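Local atomic coordinates of development-specific protein S (PDB entry 1NPS), a protein that assembles on the surface of myxospores during fruiting body formation when calcium is present, and binds two calcium ions in its N-terminal domain, the part described here. Residues E9-K14 against I38-V43; I3-N8 against L31-N36; G46-L51 against E63-A68; P20-R25 against S80-S85. All blocks are in the same frame, centred on the assembly; numbering follows the deposited sequence.

Contact 1: E9-K14 against I38-V43; sequences EDFQGK and ISSVKV. With CA (calcium ion), chain B.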
loop_
_atom_site.group_PDB
_atom_site.type_symbol
_atom_site.label_atom_id
_atom_site.label_comp_id
_atom_site.label_asym_id
_atom_site.label_seq_id
_atom_site.Cartn_x
_atom_site.Cartn_y
_atom_site.Cartn_z
ATOM N N GLU A 9 1.483 9.319 8.391
ATOM C CA GLU A 9 0.133 8.984 8.847
ATOM C C GLU A 9 -0.892 10.098 8.573
ATOM O O GLU A 9 -0.531 11.229 8.263
ATOM C CB GLU A 9 0.152 8.631 10.345
ATOM C CG GLU A 9 0.910 7.336 10.658
ATOM C CD GLU A 9 0.796 6.877 12.105
ATOM O OE1 GLU A 9 0.556 7.707 13.004
ATOM O OE2 GLU A 9 0.955 5.664 12.348
ATOM N N ASP A 10 -2.175 9.750 8.677
ATOM C CA ASP A 10 -3.276 10.692 8.460
ATOM C C ASP A 10 -3.244 11.337 7.083
ATOM O O ASP A 10 -3.562 12.502 6.933
ATOM C CB ASP A 10 -3.278 11.779 9.545
ATOM C CG ASP A 10 -3.380 11.204 10.952
ATOM O OD1 ASP A 10 -4.079 10.183 11.139
ATOM O OD2 ASP A 10 -2.761 11.772 11.873
ATOM N N PHE A 11 -2.824 10.566 6.088
ATOM C CA PHE A 11 -2.748 11.023 4.703
ATOM C C PHE A 11 -1.908 12.300 4.487
ATOM O O PHE A 11 -2.339 13.227 3.804
ATOM C CB PHE A 11 -4.173 11.200 4.139
ATOM C CG PHE A 11 -5.143 10.113 4.573
ATOM C CD1 PHE A 11 -4.809 8.763 4.460
ATOM C CD2 PHE A 11 -6.372 10.446 5.142
ATOM C CE1 PHE A 11 -5.683 7.772 4.908
ATOM C CE2 PHE A 11 -7.246 9.450 5.592
ATOM C CZ PHE A 11 -6.896 8.118 5.474
ATOM N N GLN A 12 -0.699 12.331 5.039
ATOM C CA GLN A 12 0.173 13.496 4.874
ATOM C C GLN A 12 1.438 13.090 4.139
ATOM O O GLN A 12 1.714 11.914 3.996
ATOM C CB GLN A 12 0.565 14.076 6.234
ATOM C CG GLN A 12 -0.582 14.623 7.054
ATOM C CD GLN A 12 -0.795 16.098 6.822
ATOM O OE1 GLN A 12 0.101 16.907 7.056
ATOM N NE2 GLN A 12 -1.986 16.464 6.380
ATOM N N GLY A 13 2.220 14.068 3.705
ATOM C CA GLY A 13 3.460 13.778 3.009
ATOM C C GLY A 13 3.359 13.254 1.589
ATOM O O GLY A 13 2.295 13.245 0.984
ATOM N N LYS A 14 4.502 12.824 1.065
ATOM C CA LYS A 14 4.637 12.273 -0.284
ATOM C C LYS A 14 3.570 11.219 -0.554
ATOM O O LYS A 14 3.348 10.332 0.265
ATOM C CB LYS A 14 6.031 11.662 -0.432
ATOM C CG LYS A 14 6.344 11.084 -1.789
ATOM C CD LYS A 14 7.789 10.609 -1.826
ATOM C CE LYS A 14 8.743 11.728 -1.393
ATOM N NZ LYS A 14 10.184 11.314 -1.310
ATOM N N ILE A 38 5.651 3.621 3.706
ATOM C CA ILE A 38 4.212 3.842 3.752
ATOM C C ILE A 38 3.672 3.907 5.181
ATOM O O ILE A 38 3.996 3.074 6.022
ATOM C CB ILE A 38 3.490 2.764 2.941
ATOM C CG1 ILE A 38 3.924 2.872 1.480
ATOM C CG2 ILE A 38 1.995 2.897 3.096
ATOM C CD1 ILE A 38 3.308 1.833 0.595
ATOM N N SER A 39 2.869 4.932 5.458
ATOM C CA SER A 39 2.318 5.118 6.797
ATOM C C SER A 39 0.796 5.279 6.816
ATOM O O SER A 39 0.158 5.175 7.865
ATOM C CB SER A 39 3.018 6.297 7.481
ATOM O OG SER A 39 4.439 6.165 7.391
ATOM N N SER A 40 0.208 5.517 5.654
ATOM C CA SER A 40 -1.250 5.635 5.559
ATOM C C SER A 40 -1.692 5.386 4.120
ATOM O O SER A 40 -0.895 5.532 3.183
ATOM C CB SER A 40 -1.769 6.977 6.125
ATOM O OG SER A 40 -1.384 8.109 5.370
ATOM N N VAL A 41 -2.920 4.901 3.953
ATOM C CA VAL A 41 -3.440 4.576 2.638
ATOM C C VAL A 41 -4.919 4.901 2.483
ATOM O O VAL A 41 -5.713 4.734 3.413
ATOM C CB VAL A 41 -3.287 3.060 2.351
ATOM C CG1 VAL A 41 -3.721 2.738 0.926
ATOM C CG2 VAL A 41 -1.852 2.606 2.588
ATOM N N LYS A 42 -5.280 5.373 1.295
ATOM C CA LYS A 42 -6.666 5.671 0.969
ATOM C C LYS A 42 -7.127 4.553 0.040
ATOM O O LYS A 42 -6.397 4.145 -0.868
ATOM C CB LYS A 42 -6.800 7.029 0.267
ATOM C CG LYS A 42 -6.617 8.237 1.177
ATOM C CD LYS A 42 -7.002 9.521 0.467
ATOM C CE LYS A 42 -6.852 10.709 1.391
ATOM N NZ LYS A 42 -7.201 11.990 0.727
ATOM N N VAL A 43 -8.296 3.996 0.316
ATOM C CA VAL A 43 -8.823 2.929 -0.512
ATOM C C VAL A 43 -10.279 3.236 -0.859
ATOM O O VAL A 43 -11.151 3.144 -0.003
ATOM C CB VAL A 43 -8.722 1.555 0.217
ATOM C CG1 VAL A 43 -9.112 0.411 -0.716
ATOM C CG2 VAL A 43 -7.320 1.347 0.758
HETATM CA CA CA B . 6.078 6.510 6.702
HETATM O O HOH W 1 0.952 3.828 10.387
HETATM O O HOH W 2 7.437 7.319 6.698
#
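The hydroxyl of Ser40 is gripped by two backbone groups of the turn that follows strand 3-6: its OG accepts the N-H of Phe11 at 2.9 Å, in a bent bond of 137°, and is also hydrogen-bonded to Asn8 O. A chi1 of 67° sets OG between the backbone N and carbonyl carbon of Ser40, aimed at the turn. Next to it the Phe11 ring packs against strand 40-42. Its CE1 lies 3.4 Å from Val41 O, and one face is covered by the extended Lys42 side chain, whose CG stands 4.0 Å from the ring centroid. Further out along the same chain, Lys42 CE comes to 3.7 Å from Phe11 CG. This is the folded hairpin of the first beta/gamma-crystallin Greek key, closed over by the serine of its last strand, with Ser39 and Ser40 forming a classic beta bulge opposite Phe6. An alanine at Phe11 would probably strip the aromatic face from the Lys42 methylenes and open a gap beside Val41 O. At the other end of the contact Glu9 N approaches Ser39 CB to 3.5 Å. A water bridges Glu9 OE2, 2.7 Å away, and Ser39 O, while Ser39 OG turns to a calcium ion that is also bound by Tyr7 O, Thr37 O and Asn76 OD1.

Contact 2: I3-N8 against L31-N36; sequences ITVFYN and LGIENN. With CA (calcium ion), chain C; CA (calcium ion), chain B.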
loop_
_atom_site.group_PDB
_atom_site.type_symbol
_atom_site.label_atom_id
_atom_site.label_comp_id
_atom_site.label_asym_id
_atom_site.label_seq_id
_atom_site.Cartn_x
_atom_site.Cartn_y
_atom_site.Cartn_z
ATOM N N ILE A 3 -5.465 3.009 -5.267
ATOM C CA ILE A 3 -5.292 3.283 -3.855
ATOM C C ILE A 3 -4.198 4.367 -3.864
ATOM O O ILE A 3 -3.431 4.466 -4.828
ATOM C CB ILE A 3 -4.763 2.040 -3.067
ATOM C CG1 ILE A 3 -3.385 1.619 -3.595
ATOM C CG2 ILE A 3 -5.766 0.874 -3.139
ATOM C CD1 ILE A 3 -2.509 0.950 -2.553
ATOM N N THR A 4 -4.129 5.183 -2.820
ATOM C CA THR A 4 -3.088 6.202 -2.749
ATOM C C THR A 4 -2.327 5.957 -1.440
ATOM O O THR A 4 -2.938 5.816 -0.379
ATOM C CB THR A 4 -3.669 7.639 -2.798
ATOM O OG1 THR A 4 -4.646 7.726 -3.847
ATOM C CG2 THR A 4 -2.575 8.633 -3.101
ATOM N N VAL A 5 -1.019 5.754 -1.552
ATOM C CA VAL A 5 -0.168 5.510 -0.394
ATOM C C VAL A 5 0.565 6.777 0.022
ATOM O O VAL A 5 1.095 7.504 -0.827
ATOM C CB VAL A 5 0.842 4.370 -0.678
ATOM C CG1 VAL A 5 0.087 3.067 -0.972
ATOM C CG2 VAL A 5 1.753 4.734 -1.846
ATOM N N PHE A 6 0.650 7.005 1.330
ATOM C CA PHE A 6 1.289 8.206 1.872
ATOM C C PHE A 6 2.515 7.897 2.725
ATOM O O PHE A 6 2.587 6.841 3.371
ATOM C CB PHE A 6 0.280 9.011 2.704
ATOM C CG PHE A 6 -0.868 9.555 1.903
ATOM C CD1 PHE A 6 -1.988 8.769 1.644
ATOM C CD2 PHE A 6 -0.818 10.850 1.382
ATOM C CE1 PHE A 6 -3.043 9.258 0.878
ATOM C CE2 PHE A 6 -1.859 11.344 0.623
ATOM C CZ PHE A 6 -2.977 10.544 0.366
ATOM N N TYR A 7 3.496 8.800 2.703
ATOM C CA TYR A 7 4.710 8.605 3.500
ATOM C C TYR A 7 4.509 8.776 5.002
ATOM O O TYR A 7 5.203 8.127 5.796
ATOM C CB TYR A 7 5.842 9.501 3.003
ATOM C CG TYR A 7 6.706 8.837 1.947
ATOM C CD1 TYR A 7 6.142 7.982 0.987
ATOM C CD2 TYR A 7 8.085 9.040 1.925
ATOM C CE1 TYR A 7 6.934 7.346 0.034
ATOM C CE2 TYR A 7 8.889 8.408 0.978
ATOM C CZ TYR A 7 8.307 7.561 0.036
ATOM O OH TYR A 7 9.106 6.922 -0.891
ATOM N N ASN A 8 3.544 9.609 5.388
ATOM C CA ASN A 8 3.229 9.853 6.796
ATOM C C ASN A 8 1.777 9.495 7.106
ATOM O O ASN A 8 0.954 9.335 6.196
ATOM C CB ASN A 8 3.486 11.314 7.180
ATOM C CG ASN A 8 4.941 11.723 7.008
ATOM O OD1 ASN A 8 5.235 12.772 6.437
ATOM N ND2 ASN A 8 5.860 10.889 7.487
ATOM N N LEU A 31 8.433 3.236 -9.029
ATOM C CA LEU A 31 7.280 4.133 -9.040
ATOM C C LEU A 31 7.428 5.245 -8.004
ATOM O O LEU A 31 6.503 6.002 -7.754
ATOM C CB LEU A 31 5.996 3.329 -8.805
ATOM C CG LEU A 31 5.785 2.154 -9.767
ATOM C CD1 LEU A 31 4.509 1.420 -9.435
ATOM C CD2 LEU A 31 5.742 2.645 -11.206
ATOM N N GLY A 32 8.624 5.353 -7.434
ATOM C CA GLY A 32 8.898 6.379 -6.441
ATOM C C GLY A 32 8.457 6.099 -5.013
ATOM O O GLY A 32 8.303 7.035 -4.219
ATOM N N ILE A 33 8.217 4.827 -4.695
ATOM C CA ILE A 33 7.790 4.424 -3.358
ATOM C C ILE A 33 8.922 3.664 -2.699
ATOM O O ILE A 33 9.133 2.496 -2.996
ATOM C CB ILE A 33 6.547 3.513 -3.413
ATOM C CG1 ILE A 33 5.356 4.292 -3.980
ATOM C CG2 ILE A 33 6.236 2.927 -2.015
ATOM C CD1 ILE A 33 4.101 3.470 -4.127
ATOM N N GLU A 34 9.660 4.341 -1.829
ATOM C CA GLU A 34 10.784 3.727 -1.130
ATOM C C GLU A 34 10.341 2.619 -0.186
ATOM O O GLU A 34 9.251 2.657 0.380
ATOM C CB GLU A 34 11.569 4.779 -0.349
ATOM C CG GLU A 34 12.170 5.857 -1.217
ATOM C CD GLU A 34 12.439 7.125 -0.441
ATOM O OE1 GLU A 34 13.376 7.126 0.384
ATOM O OE2 GLU A 34 11.709 8.121 -0.654
ATOM N N ASN A 35 11.224 1.651 0.010
ATOM C CA ASN A 35 10.930 0.526 0.880
ATOM C C ASN A 35 10.636 0.968 2.318
ATOM O O ASN A 35 11.270 1.902 2.839
ATOM C CB ASN A 35 12.109 -0.432 0.868
ATOM C CG ASN A 35 11.845 -1.667 1.667
ATOM O OD1 ASN A 35 10.899 -2.406 1.392
ATOM N ND2 ASN A 35 12.682 -1.904 2.674
ATOM N N ASN A 36 9.707 0.266 2.963
ATOM C CA ASN A 36 9.304 0.539 4.347
ATOM C C ASN A 36 9.093 2.034 4.628
ATOM O O ASN A 36 9.733 2.587 5.533
ATOM C CB ASN A 36 10.350 0.000 5.352
ATOM C CG ASN A 36 10.634 -1.500 5.212
ATOM O OD1 ASN A 36 9.822 -2.274 4.710
ATOM N ND2 ASN A 36 11.803 -1.913 5.701
HETATM CA CA CA C . 9.715 -4.495 4.720
HETATM CA CA CA B . 6.078 6.510 6.702
HETATM O O HOH W 2 7.437 7.319 6.698
HETATM O O HOH W 3 8.253 -4.166 4.373
HETATM O O HOH W 4 11.234 -5.284 4.527
HETATM O O HOH W 5 9.991 -4.750 6.719
#
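Tyr7 and Glu34 meet through two hydrogen bonds at one hydroxyl, tying the corner after the first Greek key's opening strand to the loop that follows helix 25-30. Tyr7 OH accepts the backbone N-H of Glu34 at 2.8 Å, nearly straight at 166°, and donates to Glu34 OE2 at 2.9 Å. The donor stands above the carboxylate, 40° out of its plane. The same oxygen lies at the edge of the tyrosine ring, near its plane and 3.3 Å from CE2. Glu34 CG sits beside its own backbone N (chi1 -61°), on the side where that N-H meets the phenol, 3.3 Å from Tyr7 OH; the extended chain beyond it crosses the tyrosine side chain at about a right angle. One bond received and one given are likely to hold the hydroxyl in one rotation. Glu34 OE2 also has a long, weak ion pair with Lys14. Beneath this polar cluster, Ile33 packs on Val5 in the interior, the two side chains meeting at about a right angle. Gly32, at positive phi, ends helix 25-30 as the C-prime residue of a Schellman motif. Both segments also reach calcium sites: Tyr7 O binds one ion, and Asn36 OD1 binds the other with Gln53 O and Ser79 OG. The apolar contact narrows to one pair of methyls, Val5 CG2 and Ile33 CD1, 3.5 Å apart.

Contact 3: G46-L51 against E63-A68; sequences GVKAIL and EVVANA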
loop_
_atom_site.group_PDB
_atom_site.type_symbol
_atom_site.label_atom_id
_atom_site.label_comp_id
_atom_site.label_asym_id
_atom_site.label_seq_id
_atom_site.Cartn_x
_atom_site.Cartn_y
_atom_site.Cartn_z
ATOM N N GLY A 46 -14.565 -0.450 -4.709
ATOM C CA GLY A 46 -14.156 -1.213 -5.875
ATOM C C GLY A 46 -12.761 -1.812 -5.888
ATOM O O GLY A 46 -12.461 -2.589 -6.786
ATOM N N VAL A 47 -11.900 -1.421 -4.942
ATOM C CA VAL A 47 -10.523 -1.950 -4.828
ATOM C C VAL A 47 -10.083 -2.187 -3.379
ATOM O O VAL A 47 -10.609 -1.594 -2.450
ATOM C CB VAL A 47 -9.432 -1.026 -5.462
ATOM C CG1 VAL A 47 -9.480 -1.085 -6.976
ATOM C CG2 VAL A 47 -9.556 0.399 -4.944
ATOM N N LYS A 48 -9.076 -3.039 -3.218
ATOM C CA LYS A 48 -8.502 -3.355 -1.911
ATOM C C LYS A 48 -7.014 -3.642 -2.125
ATOM O O LYS A 48 -6.569 -3.873 -3.256
ATOM C CB LYS A 48 -9.182 -4.570 -1.269
ATOM C CG LYS A 48 -8.838 -5.899 -1.911
ATOM C CD LYS A 48 -9.243 -7.036 -0.995
ATOM C CE LYS A 48 -8.773 -8.379 -1.516
ATOM N NZ LYS A 48 -9.200 -9.486 -0.613
ATOM N N ALA A 49 -6.251 -3.605 -1.042
ATOM C CA ALA A 49 -4.817 -3.843 -1.095
ATOM C C ALA A 49 -4.368 -4.769 0.019
ATOM O O ALA A 49 -4.955 -4.809 1.101
ATOM C CB ALA A 49 -4.055 -2.510 -0.975
ATOM N N ILE A 50 -3.322 -5.524 -0.269
ATOM C CA ILE A 50 -2.719 -6.405 0.723
ATOM C C ILE A 50 -1.288 -5.884 0.833
ATOM O O ILE A 50 -0.561 -5.859 -0.166
ATOM C CB ILE A 50 -2.699 -7.888 0.300
ATOM C CG1 ILE A 50 -4.112 -8.352 -0.062
ATOM C CG2 ILE A 50 -2.171 -8.736 1.468
ATOM C CD1 ILE A 50 -4.202 -9.744 -0.684
ATOM N N LEU A 51 -0.930 -5.371 2.006
ATOM C CA LEU A 51 0.409 -4.838 2.240
ATOM C C LEU A 51 1.233 -5.929 2.937
ATOM O O LEU A 51 0.761 -6.563 3.879
ATOM C CB LEU A 51 0.326 -3.572 3.096
ATOM C CG LEU A 51 -0.784 -2.580 2.737
ATOM C CD1 LEU A 51 -0.670 -1.366 3.640
ATOM C CD2 LEU A 51 -0.716 -2.174 1.278
ATOM N N GLU A 63 -4.748 -6.467 5.205
ATOM C CA GLU A 63 -5.655 -6.207 4.087
ATOM C C GLU A 63 -6.465 -4.932 4.361
ATOM O O GLU A 63 -7.092 -4.794 5.415
ATOM C CB GLU A 63 -6.593 -7.390 3.873
ATOM C CG GLU A 63 -7.691 -7.124 2.866
ATOM C CD GLU A 63 -8.732 -8.217 2.874
ATOM O OE1 GLU A 63 -9.700 -8.108 3.660
ATOM O OE2 GLU A 63 -8.579 -9.191 2.110
ATOM N N VAL A 64 -6.347 -3.955 3.465
ATOM C CA VAL A 64 -7.075 -2.697 3.615
ATOM C C VAL A 64 -8.221 -2.626 2.611
ATOM O O VAL A 64 -8.024 -2.828 1.407
ATOM C CB VAL A 64 -6.148 -1.456 3.452
ATOM C CG1 VAL A 64 -5.163 -1.385 4.600
ATOM C CG2 VAL A 64 -5.398 -1.511 2.121
ATOM N N VAL A 65 -9.420 -2.346 3.102
ATOM C CA VAL A 65 -10.576 -2.270 2.224
ATOM C C VAL A 65 -11.249 -0.907 2.280
ATOM O O VAL A 65 -12.275 -0.698 1.657
ATOM C CB VAL A 65 -11.592 -3.370 2.560
ATOM C CG1 VAL A 65 -10.926 -4.724 2.390
ATOM C CG2 VAL A 65 -12.135 -3.184 3.980
ATOM N N ALA A 66 -10.630 0.007 3.017
ATOM C CA ALA A 66 -11.110 1.360 3.205
ATOM C C ALA A 66 -9.948 2.201 3.720
ATOM O O ALA A 66 -8.884 1.666 4.082
ATOM C CB ALA A 66 -12.257 1.382 4.203
ATOM N N ASN A 67 -10.154 3.518 3.772
ATOM C CA ASN A 67 -9.119 4.435 4.229
ATOM C C ASN A 67 -8.503 4.020 5.565
ATOM O O ASN A 67 -9.199 3.544 6.456
ATOM C CB ASN A 67 -9.670 5.861 4.321
ATOM C CG ASN A 67 -9.871 6.491 2.962
ATOM O OD1 ASN A 67 -9.652 5.852 1.921
ATOM N ND2 ASN A 67 -10.249 7.757 2.960
ATOM N N ALA A 68 -7.187 4.161 5.668
ATOM C CA ALA A 68 -6.457 3.798 6.887
ATOM C C ALA A 68 -5.440 4.879 7.196
ATOM O O ALA A 68 -4.417 4.984 6.520
ATOM C CB ALA A 68 -5.760 2.457 6.703
HETATM O O HOH W 6 -13.073 -2.321 -0.651
#
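Lys48 and Glu63 are brought together by unlike first torsions: CG of Lys48 lies between its backbone N and carbonyl carbon (chi1 72°), whereas CG of Glu63 is anti to its N (chi1 172°). From there both chains run extended and converge, and Lys48 NZ forms a salt bridge with Glu63 OE2 at 2.8 Å. The ammonium comes from above the carboxylate, 49° out of its plane. The pair is diagonal, since Glu63 stands opposite Ile50 in a non-hydrogen-bonded pair whose CA atoms are 4.5 Å apart. Next along, Ala49 and Val64 form an antiparallel hydrogen-bonded pair of this beta hairpin, strands 47-52 and 61-64 of the second Greek key. Ala49 N reaches Val64 O at 3.1 Å, and Val64 N returns to Ala49 O at 2.9 Å. Their side chains point to the buried face, where Ala49 CB touches Val64 CG2 at 3.5 Å. Past the last bridge the strands part, and a water spans the opening, donating to Val47 O and, at 2.9 Å, to Val65 O. An alanine in place of Lys48 would probably leave the Glu63 carboxylate without its cationic mate and free to swing. The two faces differ in chemistry: a charge pair on the outer one, where solvent is likely to weaken its attraction, and close methyl packing on the inner one.

Contact 4: P20-R25 against S80-S85; sequences PGNYTR and SIRVIS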
loop_
_atom_site.group_PDB
_atom_site.type_symbol
_atom_site.label_atom_id
_atom_site.label_comp_id
_atom_site.label_asym_id
_atom_site.label_seq_id
_atom_site.Cartn_x
_atom_site.Cartn_y
_atom_site.Cartn_z
ATOM N N PRO A 20 -4.668 -1.344 -9.915
ATOM C CA PRO A 20 -4.617 -2.774 -9.627
ATOM C C PRO A 20 -3.393 -3.422 -10.261
ATOM O O PRO A 20 -3.003 -3.087 -11.384
ATOM C CB PRO A 20 -5.906 -3.292 -10.262
ATOM C CG PRO A 20 -6.837 -2.150 -10.104
ATOM C CD PRO A 20 -5.959 -0.985 -10.524
ATOM N N GLY A 21 -2.798 -4.348 -9.530
ATOM C CA GLY A 21 -1.625 -5.042 -10.017
ATOM C C GLY A 21 -0.817 -5.569 -8.858
ATOM O O GLY A 21 -1.158 -5.352 -7.695
ATOM N N ASN A 22 0.292 -6.216 -9.172
ATOM C CA ASN A 22 1.173 -6.767 -8.149
ATOM C C ASN A 22 2.458 -5.962 -8.175
ATOM O O ASN A 22 3.014 -5.709 -9.233
ATOM C CB ASN A 22 1.462 -8.231 -8.451
ATOM C CG ASN A 22 0.216 -9.006 -8.736
ATOM O OD1 ASN A 22 -0.680 -9.071 -7.906
ATOM N ND2 ASN A 22 0.140 -9.598 -9.925
ATOM N N TYR A 23 2.897 -5.518 -7.005
ATOM C CA TYR A 23 4.102 -4.698 -6.910
ATOM C C TYR A 23 5.159 -5.222 -5.945
ATOM O O TYR A 23 4.941 -5.249 -4.734
ATOM C CB TYR A 23 3.724 -3.273 -6.497
ATOM C CG TYR A 23 2.680 -2.651 -7.387
ATOM C CD1 TYR A 23 3.044 -2.027 -8.581
ATOM C CD2 TYR A 23 1.329 -2.706 -7.051
ATOM C CE1 TYR A 23 2.087 -1.473 -9.423
ATOM C CE2 TYR A 23 0.363 -2.159 -7.880
ATOM C CZ TYR A 23 0.746 -1.539 -9.070
ATOM O OH TYR A 23 -0.199 -0.984 -9.903
ATOM N N THR A 24 6.310 -5.605 -6.481
ATOM C CA THR A 24 7.415 -6.067 -5.649
ATOM C C THR A 24 8.157 -4.823 -5.143
ATOM O O THR A 24 7.813 -3.685 -5.517
ATOM C CB THR A 24 8.408 -6.949 -6.438
ATOM O OG1 THR A 24 9.044 -6.169 -7.452
ATOM C CG2 THR A 24 7.690 -8.143 -7.070
ATOM N N ARG A 25 9.149 -5.043 -4.283
ATOM C CA ARG A 25 9.959 -3.964 -3.714
ATOM C C ARG A 25 10.616 -3.127 -4.809
ATOM O O ARG A 25 10.583 -1.900 -4.770
ATOM C CB ARG A 25 11.018 -4.540 -2.761
ATOM C CG ARG A 25 11.895 -3.512 -2.091
ATOM C CD ARG A 25 12.852 -4.158 -1.093
ATOM N NE ARG A 25 13.903 -3.231 -0.661
ATOM C CZ ARG A 25 14.595 -3.339 0.473
ATOM N NH1 ARG A 25 14.359 -4.342 1.314
ATOM N NH2 ARG A 25 15.513 -2.431 0.779
ATOM N N SER A 80 6.164 -5.074 -0.312
ATOM C CA SER A 80 5.484 -5.500 -1.534
ATOM C C SER A 80 3.985 -5.279 -1.344
ATOM O O SER A 80 3.508 -5.185 -0.200
ATOM C CB SER A 80 5.854 -6.939 -1.953
ATOM O OG SER A 80 5.512 -7.913 -0.980
ATOM N N ILE A 81 3.263 -5.104 -2.450
ATOM C CA ILE A 81 1.822 -4.819 -2.403
ATOM C C ILE A 81 1.063 -5.433 -3.595
ATOM O O ILE A 81 1.579 -5.482 -4.717
ATOM C CB ILE A 81 1.549 -3.256 -2.482
ATOM C CG1 ILE A 81 2.325 -2.491 -1.404
ATOM C CG2 ILE A 81 0.057 -2.949 -2.352
ATOM C CD1 ILE A 81 2.232 -0.957 -1.539
ATOM N N ARG A 82 -0.153 -5.910 -3.337
ATOM C CA ARG A 82 -1.030 -6.447 -4.385
ATOM C C ARG A 82 -2.310 -5.607 -4.305
ATOM O O ARG A 82 -2.931 -5.515 -3.245
ATOM C CB ARG A 82 -1.367 -7.929 -4.151
ATOM C CG ARG A 82 -0.161 -8.875 -4.194
ATOM C CD ARG A 82 -0.573 -10.349 -4.166
ATOM N NE ARG A 82 -1.559 -10.631 -5.203
ATOM C CZ ARG A 82 -2.589 -11.463 -5.079
ATOM N NH1 ARG A 82 -2.763 -12.167 -3.968
ATOM N NH2 ARG A 82 -3.431 -11.612 -6.094
ATOM N N VAL A 83 -2.625 -4.883 -5.367
ATOM C CA VAL A 83 -3.833 -4.060 -5.397
ATOM C C VAL A 83 -4.835 -4.871 -6.194
ATOM O O VAL A 83 -4.584 -5.222 -7.340
ATOM C CB VAL A 83 -3.559 -2.680 -6.038
ATOM C CG1 VAL A 83 -4.843 -1.841 -6.081
ATOM C CG2 VAL A 83 -2.452 -1.955 -5.242
ATOM N N ILE A 84 -5.982 -5.148 -5.596
ATOM C CA ILE A 84 -6.960 -5.997 -6.250
ATOM C C ILE A 84 -8.345 -5.389 -6.444
ATOM O O ILE A 84 -8.910 -4.846 -5.507
ATOM C CB ILE A 84 -7.088 -7.322 -5.443
ATOM C CG1 ILE A 84 -5.693 -7.917 -5.197
ATOM C CG2 ILE A 84 -7.961 -8.309 -6.195
ATOM C CD1 ILE A 84 -5.600 -8.840 -4.027
ATOM N N SER A 85 -8.883 -5.507 -7.659
ATOM C CA SER A 85 -10.223 -5.013 -8.001
ATOM C C SER A 85 -11.304 -5.886 -7.360
ATOM O O SER A 85 -11.323 -7.101 -7.542
ATOM C CB SER A 85 -10.451 -5.054 -9.510
ATOM O OG SER A 85 -9.436 -4.369 -10.203
HETATM O O HOH W 7 -3.576 -7.883 -8.092
#
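Strand 21-23 comes from the first Greek key but pairs with strand 80-85 of the second, at the outer end of the four-stranded sheet; this exchange of a strand between motifs is characteristic of the beta/gamma-crystallin fold. The strands run antiparallel, their axes at 174°. Gly21 pairs with Val83 and Tyr23 with Ile81, each through two backbone hydrogen bonds, the shortest being Tyr23 N to Ile81 O at 2.6 Å. Val83 N to Gly21 O, at 2.8 Å, belongs to the neighbouring pair. Between them Asn22 and Arg82 form a non-hydrogen-bonded pair, and their side chains run alongside each other on the outer face. The Arg82 chain bends at chi3 (52°), which turns NE toward Asn22 OD1, 3.2 Å away. That oxygen lies in the plane of the guanidinium, at its edge, yet the N-H itself comes in 37° above the plane of the amide. A water donates to the same OD1 and to Val83 O, so the amide oxygen has two donors. On the inner face the rim of the Tyr23 ring meets Val83, with CE2 3.9 Å from CG2, while its hydroxyl is hydrogen-bonded to Pro19 O. Thr24 OG1 then caps the start of helix 25-30, weakly accepting the N-H of Gln27. Ser80 OG is held by Asn54 O and Phe57 N. At the opposite end the pairing closes with Pro20 CG against Ser85 OG, 3.4 Å apart.

How the contacts relate
Contacts 3 and 4 belong to the four-stranded sheet, where strands 47-52 and 80-85 are neighbours; contacts 1 and 2 share the other sheet, through strands 40-42 and 3-6. In the first pair regular backbone pairing does the work, with the charged and amide side chains on the outer face and apolar packing on the inner one. The second pair instead fastens loops by hydroxyls, one from serine and one from tyrosine, and each contact gives one ligand to the same calcium ion, Ser39 OG and the backbone Tyr7 O. None is wholly buried, but each sends residues inward: Ile38 of contact 1 meets Ile81 of contact 4, and Ile3 of contact 2 touches Ala49 and Val83. Contacts 1 and 3 also join directly, Val41 O being placed to bond Ala68 N.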